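Local coordinates for protein salt-tolerant glutaminase (Micrococcus luteus, PDB 3AGD) that probably hydrolyses L-glutamine to L-glutamate and ammonium, as a salt-tolerant member of the glutaminase family, at residues Asp325-Leu331 with Ile404-Asn410; Ala346-Arg351 with Ala391-Ala395; Ile417-Arg422 with Arg446-Leu450. All blocks are in the same frame, centred on the assembly; numbering follows the deposited sequence.

Contact 1: Asp325-Leu331 with Ile404-Asn410; sequences DRVFLHL and IRTVVLN
Leu331 and Leu409 meet by methyl groups on the face covered by helix 337-349, where Leu331 also packs on Val343; CD1 of Leu331 lies 3.6 Å from CD2 of Leu409. Nearer the strand starts, CG2 of Val327 crosses Ile404 and reaches 3.8 Å from its CD1, while the CB of Val327 rests against CG2 of Val407. The two backbones run parallel and in register: Val327, Leu329 and Leu331 give their N-H groups to Thr406, Val408 and Asn410, and Val408 N answers to Val327 O at 2.7 Å. The chain between these neighbouring parallel strands passes through helices, making a beta-alpha-beta crossover in the mixed sheet of the STAS domain. On the face bearing Phe328, its CD2 lies alongside CG2 of Val408, 4.1 Å away. Arg326 bends at chi3 (46°), bringing one guanidinium face over the Thr406 methyl, with CZ 3.7 Å from CG2. The Asn410 CB sits over the centre of the His330 ring, 3.4 Å from the centroid, and the amide stacks within 5° of parallel; Asn410 ND2 is hydrogen-bonded to Glu442 OE1, and Phe319 also stacks on His330. At the polar edge Asp325 O accepts from Arg405 N at 2.6 Å and Thr406 N at 3.1 Å, while a water joins Asp325 OD2 to Thr406 OG1.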
# COMPACT_ATOMS: atom_id res chain seq x y z
N ASP A 325 -15.24 -24.93 -30.62
CA ASP A 325 -14.95 -25.76 -29.46
C ASP A 325 -13.74 -25.30 -28.65
O ASP A 325 -13.44 -25.89 -27.61
CB ASP A 325 -14.70 -27.19 -29.92
CG ASP A 325 -13.63 -27.26 -30.99
OD1 ASP A 325 -13.94 -26.95 -32.17
OD2 ASP A 325 -12.47 -27.60 -30.65
N ARG A 326 -13.03 -24.29 -29.11
CA ARG A 326 -11.89 -23.86 -28.32
C ARG A 326 -11.89 -22.40 -27.93
O ARG A 326 -12.38 -21.53 -28.65
CB ARG A 326 -10.56 -24.21 -29.01
CG ARG A 326 -10.17 -23.37 -30.21
CD ARG A 326 -8.71 -23.69 -30.54
NE ARG A 326 -8.47 -25.13 -30.53
CZ ARG A 326 -7.27 -25.70 -30.46
NH1 ARG A 326 -7.16 -27.02 -30.46
NH2 ARG A 326 -6.17 -24.94 -30.40
N VAL A 327 -11.33 -22.15 -26.75
CA VAL A 327 -11.25 -20.83 -26.17
C VAL A 327 -9.79 -20.40 -26.06
O VAL A 327 -8.91 -21.19 -25.72
CB VAL A 327 -11.90 -20.84 -24.77
CG1 VAL A 327 -11.62 -19.55 -24.04
CG2 VAL A 327 -13.41 -21.07 -24.92
N PHE A 328 -9.52 -19.14 -26.38
CA PHE A 328 -8.16 -18.60 -26.29
C PHE A 328 -8.17 -17.61 -25.15
O PHE A 328 -8.86 -16.59 -25.19
CB PHE A 328 -7.76 -17.90 -27.59
CG PHE A 328 -7.93 -18.76 -28.81
CD1 PHE A 328 -9.20 -19.11 -29.24
CD2 PHE A 328 -6.82 -19.27 -29.47
CE1 PHE A 328 -9.37 -19.96 -30.33
CE2 PHE A 328 -6.98 -20.12 -30.56
CZ PHE A 328 -8.26 -20.47 -30.99
N LEU A 329 -7.43 -17.93 -24.10
CA LEU A 329 -7.35 -17.09 -22.92
C LEU A 329 -5.93 -16.54 -22.81
O LEU A 329 -5.00 -17.28 -22.47
CB LEU A 329 -7.70 -17.93 -21.69
CG LEU A 329 -8.16 -17.27 -20.39
CD1 LEU A 329 -8.16 -18.34 -19.31
CD2 LEU A 329 -7.23 -16.14 -19.99
N HIS A 330 -5.76 -15.26 -23.10
CA HIS A 330 -4.44 -14.63 -23.02
C HIS A 330 -4.28 -13.77 -21.77
O HIS A 330 -5.09 -12.88 -21.50
CB HIS A 330 -4.19 -13.79 -24.28
CG HIS A 330 -3.88 -14.61 -25.50
ND1 HIS A 330 -4.67 -15.65 -25.92
CD2 HIS A 330 -2.85 -14.53 -26.38
CE1 HIS A 330 -4.15 -16.19 -27.01
NE2 HIS A 330 -3.05 -15.52 -27.31
N LEU A 331 -3.22 -14.04 -21.01
CA LEU A 331 -2.92 -13.32 -19.78
C LEU A 331 -1.82 -12.29 -20.02
O LEU A 331 -1.14 -12.32 -21.05
CB LEU A 331 -2.49 -14.31 -18.69
CG LEU A 331 -3.44 -15.49 -18.45
CD1 LEU A 331 -2.96 -16.33 -17.28
CD2 LEU A 331 -4.84 -14.96 -18.17
N ILE A 404 -17.02 -26.60 -24.57
CA ILE A 404 -15.67 -26.10 -24.76
C ILE A 404 -14.77 -27.34 -24.65
O ILE A 404 -14.86 -28.08 -23.67
CB ILE A 404 -15.30 -25.07 -23.67
CG1 ILE A 404 -16.17 -23.82 -23.83
CG2 ILE A 404 -13.81 -24.70 -23.77
CD1 ILE A 404 -15.98 -22.76 -22.77
N ARG A 405 -13.94 -27.58 -25.67
CA ARG A 405 -13.06 -28.74 -25.66
C ARG A 405 -11.59 -28.39 -25.43
O ARG A 405 -10.83 -29.17 -24.86
CB ARG A 405 -13.22 -29.54 -26.96
CG ARG A 405 -14.58 -30.20 -27.09
CD ARG A 405 -14.73 -31.07 -28.35
NE ARG A 405 -15.88 -31.96 -28.18
CZ ARG A 405 -17.06 -31.79 -28.76
NH1 ARG A 405 -17.28 -30.78 -29.58
NH2 ARG A 405 -18.05 -32.63 -28.47
N THR A 406 -11.19 -27.21 -25.88
CA THR A 406 -9.81 -26.79 -25.71
C THR A 406 -9.68 -25.34 -25.27
O THR A 406 -10.39 -24.46 -25.75
CB THR A 406 -9.00 -26.99 -27.01
OG1 THR A 406 -8.97 -28.38 -27.35
CG2 THR A 406 -7.57 -26.50 -26.83
N VAL A 407 -8.77 -25.11 -24.33
CA VAL A 407 -8.50 -23.78 -23.84
C VAL A 407 -7.01 -23.54 -24.04
O VAL A 407 -6.18 -24.28 -23.51
CB VAL A 407 -8.84 -23.63 -22.32
CG1 VAL A 407 -8.27 -22.31 -21.79
CG2 VAL A 407 -10.35 -23.65 -22.12
N VAL A 408 -6.69 -22.54 -24.85
CA VAL A 408 -5.30 -22.19 -25.10
C VAL A 408 -4.95 -21.13 -24.06
O VAL A 408 -5.53 -20.05 -24.05
CB VAL A 408 -5.10 -21.60 -26.51
CG1 VAL A 408 -3.65 -21.22 -26.73
CG2 VAL A 408 -5.55 -22.61 -27.56
N LEU A 409 -4.02 -21.45 -23.16
CA LEU A 409 -3.60 -20.51 -22.12
C LEU A 409 -2.28 -19.86 -22.54
O LEU A 409 -1.22 -20.45 -22.37
CB LEU A 409 -3.41 -21.24 -20.79
CG LEU A 409 -3.86 -20.53 -19.50
CD1 LEU A 409 -3.24 -21.23 -18.30
CD2 LEU A 409 -3.44 -19.07 -19.53
N ASN A 410 -2.35 -18.65 -23.09
CA ASN A 410 -1.16 -17.95 -23.55
C ASN A 410 -0.58 -16.96 -22.53
O ASN A 410 -1.26 -16.01 -22.11
CB ASN A 410 -1.46 -17.22 -24.86
CG ASN A 410 -0.24 -16.57 -25.46
OD1 ASN A 410 0.33 -15.64 -24.90
ND2 ASN A 410 0.18 -17.08 -26.62
O HOH W 1 -10.25 -28.46 -29.84
O HOH W 2 -0.36 -13.22 -23.59

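Contact 2: Ala346-Arg351 with Ala391-Ala395; sequences ALTDLR and AAAAA
Asp349 OD1 has two partners, a water that links it to Ala392 and Arg49 of the second subunit, which forms a salt bridge to it through NH2. The water donates to OD1 of Asp349 at 2.6 Å and accepts from Ala392 N at 2.9 Å, so a carboxylate late in helix 337-349 is tied to the short helix 389-395. The arginine would be expected to favour the charged form of this buried group. Beside the water bridge the helices touch through small side chains. The methyl of Ala391 points at the other backbone and lies 3.2 Å from Ala346 O; CB of Asp349 flanks the same methyl at 3.8 Å. Leu350 starts out facing the other way, but its CD2 returns to within 4.0 Å of Ala391 CB. One turn further on, the Ala395 methyl rests 3.2 Å from Leu350 O. Arg351, with a phi of 60°, is where the chain leaves the helical conformation after helix 337-349, and CG of Arg351 packs 4.0 Å from the Ala395 CB. Ala391 and Ala395, four residues apart on one helical face, let the backbones come close, and the CA atoms of Ala346 and Ala391 are 5.3 Å apart: a close helix packing through alanine, in the helical layer over the STAS sheet.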
# COMPACT_ATOMS: atom_id res chain seq x y z
N ALA A 346 -11.98 -16.17 -14.48
CA ALA A 346 -12.21 -16.33 -15.91
C ALA A 346 -12.36 -17.81 -16.23
O ALA A 346 -13.27 -18.20 -16.95
CB ALA A 346 -11.05 -15.73 -16.71
N LEU A 347 -11.47 -18.62 -15.68
CA LEU A 347 -11.53 -20.06 -15.91
C LEU A 347 -12.85 -20.62 -15.43
O LEU A 347 -13.51 -21.38 -16.14
CB LEU A 347 -10.37 -20.75 -15.20
CG LEU A 347 -8.98 -20.40 -15.74
CD1 LEU A 347 -7.93 -21.17 -14.96
CD2 LEU A 347 -8.89 -20.74 -17.22
N THR A 348 -13.25 -20.25 -14.22
CA THR A 348 -14.51 -20.72 -13.65
C THR A 348 -15.71 -20.25 -14.47
O THR A 348 -16.66 -21.00 -14.68
CB THR A 348 -14.68 -20.25 -12.19
OG1 THR A 348 -13.73 -20.93 -11.36
CG2 THR A 348 -16.08 -20.56 -11.68
N ASP A 349 -15.65 -19.00 -14.92
CA ASP A 349 -16.72 -18.40 -15.70
C ASP A 349 -16.98 -19.10 -17.03
O ASP A 349 -18.00 -18.85 -17.68
CB ASP A 349 -16.44 -16.91 -15.94
CG ASP A 349 -16.76 -16.04 -14.72
OD1 ASP A 349 -16.56 -14.81 -14.82
OD2 ASP A 349 -17.20 -16.57 -13.68
N LEU A 350 -16.07 -19.97 -17.46
CA LEU A 350 -16.26 -20.68 -18.72
C LEU A 350 -17.39 -21.71 -18.64
O LEU A 350 -17.88 -22.19 -19.66
CB LEU A 350 -14.96 -21.37 -19.16
CG LEU A 350 -13.79 -20.47 -19.59
CD1 LEU A 350 -12.60 -21.35 -19.97
CD2 LEU A 350 -14.21 -19.59 -20.76
N ARG A 351 -17.79 -22.05 -17.41
CA ARG A 351 -18.87 -23.01 -17.19
C ARG A 351 -18.63 -24.41 -17.76
O ARG A 351 -19.57 -25.03 -18.25
CB ARG A 351 -20.18 -22.47 -17.78
CG ARG A 351 -20.63 -21.14 -17.23
CD ARG A 351 -20.72 -21.20 -15.73
NE ARG A 351 -21.15 -19.92 -15.17
CZ ARG A 351 -20.93 -19.56 -13.91
NH1 ARG A 351 -21.36 -18.38 -13.48
NH2 ARG A 351 -20.27 -20.36 -13.09
N ALA A 391 -14.97 -14.18 -20.51
CA ALA A 391 -15.09 -15.63 -20.30
C ALA A 391 -16.57 -16.00 -20.23
O ALA A 391 -17.00 -16.97 -20.84
CB ALA A 391 -14.39 -16.04 -19.02
N ALA A 392 -17.33 -15.21 -19.48
CA ALA A 392 -18.76 -15.46 -19.34
C ALA A 392 -19.41 -15.33 -20.71
O ALA A 392 -20.30 -16.11 -21.06
CB ALA A 392 -19.37 -14.46 -18.37
N ALA A 393 -18.96 -14.35 -21.49
CA ALA A 393 -19.49 -14.11 -22.82
C ALA A 393 -19.14 -15.27 -23.74
O ALA A 393 -19.91 -15.61 -24.64
CB ALA A 393 -18.93 -12.81 -23.39
N ALA A 394 -17.98 -15.88 -23.50
CA ALA A 394 -17.53 -17.02 -24.30
C ALA A 394 -18.38 -18.25 -24.01
O ALA A 394 -18.68 -19.05 -24.90
CB ALA A 394 -16.06 -17.32 -24.00
N ALA A 395 -18.79 -18.40 -22.75
CA ALA A 395 -19.61 -19.53 -22.34
C ALA A 395 -21.06 -19.32 -22.77
O ALA A 395 -21.78 -20.28 -23.04
CB ALA A 395 -19.54 -19.71 -20.83
O HOH W 3 -16.36 -13.72 -17.13

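Contact 3: Ile417-Arg422 with Arg446-Leu450; sequences IDDVGR and RILPL
Arg422 grips the carbonyl of Ile447 side-on, both NE and NH2 reaching the one oxygen, Ile447 O. The bonds measure 3.0 Å from NE and 2.9 Å from NH2 to Ile447 O, with N-H...O angles of about 146°, and the oxygen lies in the guanidinium plane. This places the arginine of the first turn of helix 419-434 against the tail that follows strand 438-442 of the STAS domain. The helix begins with an N-cap: Asp418 OD1 accepts from Gly421 N at 2.9 Å, from above the carboxylate plane. On the helix side a salt bridge joins Arg422 NH1 to Asp419 OD1 at 2.6 Å, although as a hydrogen bond it is weak. Arg422 leaves the helix fully extended and then turns at chi3 (-80°), and that bend swings its NE and NH2 edge onto the tail. Two bonds to one carbonyl, with the salt bridge, should restrict rotation of the guanidinium. The tail in turn is shaped by Asp443, whose carboxylate oxygens accept from Ile447 N and Leu448 N. A water donates to Leu448 O at 2.6 Å and makes a weak bond to Arg422 O. Beyond these polar groups the packing is thin; Leu450, the last modelled residue, is poorly ordered. Ile417 adds the apolar contact, its CG2 lying 3.5 Å from Ile447 O and 4.4 Å from Ile447 CG1.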
# COMPACT_ATOMS: atom_id res chain seq x y z
N ILE A 417 5.39 -13.88 -12.77
CA ILE A 417 4.39 -14.39 -11.86
C ILE A 417 5.08 -14.88 -10.60
O ILE A 417 6.15 -15.48 -10.67
CB ILE A 417 3.61 -15.55 -12.52
CG1 ILE A 417 2.53 -16.08 -11.58
CG2 ILE A 417 4.58 -16.66 -12.90
CD1 ILE A 417 1.60 -17.08 -12.23
N ASP A 418 4.48 -14.63 -9.44
CA ASP A 418 5.08 -15.08 -8.19
C ASP A 418 4.61 -16.50 -7.93
O ASP A 418 3.76 -17.03 -8.65
CB ASP A 418 4.75 -14.13 -7.04
CG ASP A 418 3.33 -14.28 -6.53
OD1 ASP A 418 2.44 -14.71 -7.30
OD2 ASP A 418 3.10 -13.94 -5.34
N ASP A 419 5.16 -17.14 -6.90
CA ASP A 419 4.78 -18.52 -6.60
C ASP A 419 3.30 -18.71 -6.29
O ASP A 419 2.74 -19.76 -6.62
CB ASP A 419 5.63 -19.07 -5.47
CG ASP A 419 7.07 -19.31 -5.89
OD1 ASP A 419 7.33 -19.33 -7.12
OD2 ASP A 419 7.94 -19.48 -5.01
N VAL A 420 2.67 -17.73 -5.66
CA VAL A 420 1.26 -17.84 -5.34
C VAL A 420 0.41 -17.90 -6.60
O VAL A 420 -0.43 -18.78 -6.75
CB VAL A 420 0.78 -16.66 -4.46
CG1 VAL A 420 -0.75 -16.70 -4.33
CG2 VAL A 420 1.42 -16.75 -3.09
N GLY A 421 0.63 -16.95 -7.51
CA GLY A 421 -0.14 -16.95 -8.75
C GLY A 421 0.15 -18.21 -9.53
O GLY A 421 -0.71 -18.77 -10.20
N ARG A 422 1.40 -18.66 -9.42
CA ARG A 422 1.89 -19.85 -10.08
C ARG A 422 1.18 -21.11 -9.54
O ARG A 422 0.86 -22.02 -10.30
CB ARG A 422 3.40 -19.92 -9.86
CG ARG A 422 4.13 -21.02 -10.57
CD ARG A 422 5.64 -20.88 -10.37
NE ARG A 422 6.25 -19.89 -11.25
CZ ARG A 422 6.84 -18.77 -10.84
NH1 ARG A 422 6.90 -18.48 -9.55
NH2 ARG A 422 7.39 -17.95 -11.73
N ARG A 446 8.66 -19.90 -20.56
CA ARG A 446 8.31 -20.82 -19.47
C ARG A 446 8.48 -20.24 -18.07
O ARG A 446 9.47 -20.50 -17.38
CB ARG A 446 9.05 -22.16 -19.61
CG ARG A 446 10.53 -22.11 -19.89
CD ARG A 446 11.02 -23.53 -20.17
NE ARG A 446 12.44 -23.61 -20.49
CZ ARG A 446 13.07 -24.75 -20.80
NH1 ARG A 446 12.39 -25.89 -20.84
NH2 ARG A 446 14.36 -24.74 -21.07
N ILE A 447 7.48 -19.47 -17.66
CA ILE A 447 7.46 -18.83 -16.35
C ILE A 447 6.49 -19.53 -15.39
O ILE A 447 6.49 -19.25 -14.19
CB ILE A 447 7.01 -17.36 -16.48
CG1 ILE A 447 5.61 -17.30 -17.10
CG2 ILE A 447 8.00 -16.58 -17.33
CD1 ILE A 447 5.06 -15.89 -17.26
N LEU A 448 5.69 -20.44 -15.93
CA LEU A 448 4.70 -21.15 -15.12
C LEU A 448 5.26 -22.23 -14.19
O LEU A 448 4.85 -22.31 -13.03
CB LEU A 448 3.63 -21.76 -16.03
CG LEU A 448 2.19 -21.40 -15.66
CD1 LEU A 448 1.23 -22.15 -16.56
CD2 LEU A 448 1.92 -21.76 -14.21
N PRO A 449 6.19 -23.06 -14.68
CA PRO A 449 6.76 -24.13 -13.85
C PRO A 449 7.43 -23.67 -12.55
O PRO A 449 7.89 -22.53 -12.44
CB PRO A 449 7.72 -24.83 -14.80
CG PRO A 449 8.11 -23.75 -15.76
CD PRO A 449 6.79 -23.07 -16.02
N LEU A 450 7.48 -24.59 -11.58
CA LEU A 450 8.07 -24.37 -10.26
C LEU A 450 7.11 -23.70 -9.28
O LEU A 450 7.44 -22.61 -8.76
CB LEU A 450 9.36 -23.53 -10.36
CG LEU A 450 10.68 -24.28 -10.61
CD1 LEU A 450 11.00 -25.16 -9.42
CD2 LEU A 450 10.58 -25.10 -11.89
O HOH W 4 3.16 -23.86 -11.91

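How the contacts relate
All three contacts lie in the C-terminal part of the chain, on the same side of its centre. Contacts 1 and 2 have centres about 10 Å apart and touch directly: Leu329 and Val407 on the strands pack against Leu347 and Leu350, and Leu350 CD1 lies 3.9 Å from Val407 CG2. Along the chain contact 2 is nested within the loop that contact 1 closes. Contact 3 comes later in the sequence; strand 406-417 leads from contact 1 into it, yet the centres are about 19 Å apart and the two do not touch. Contacts 2 and 3, about 22 Å apart between centres, both meet the second subunit. All lie away from the L-glutamate-binding residues, such as Ser64 and Tyr191.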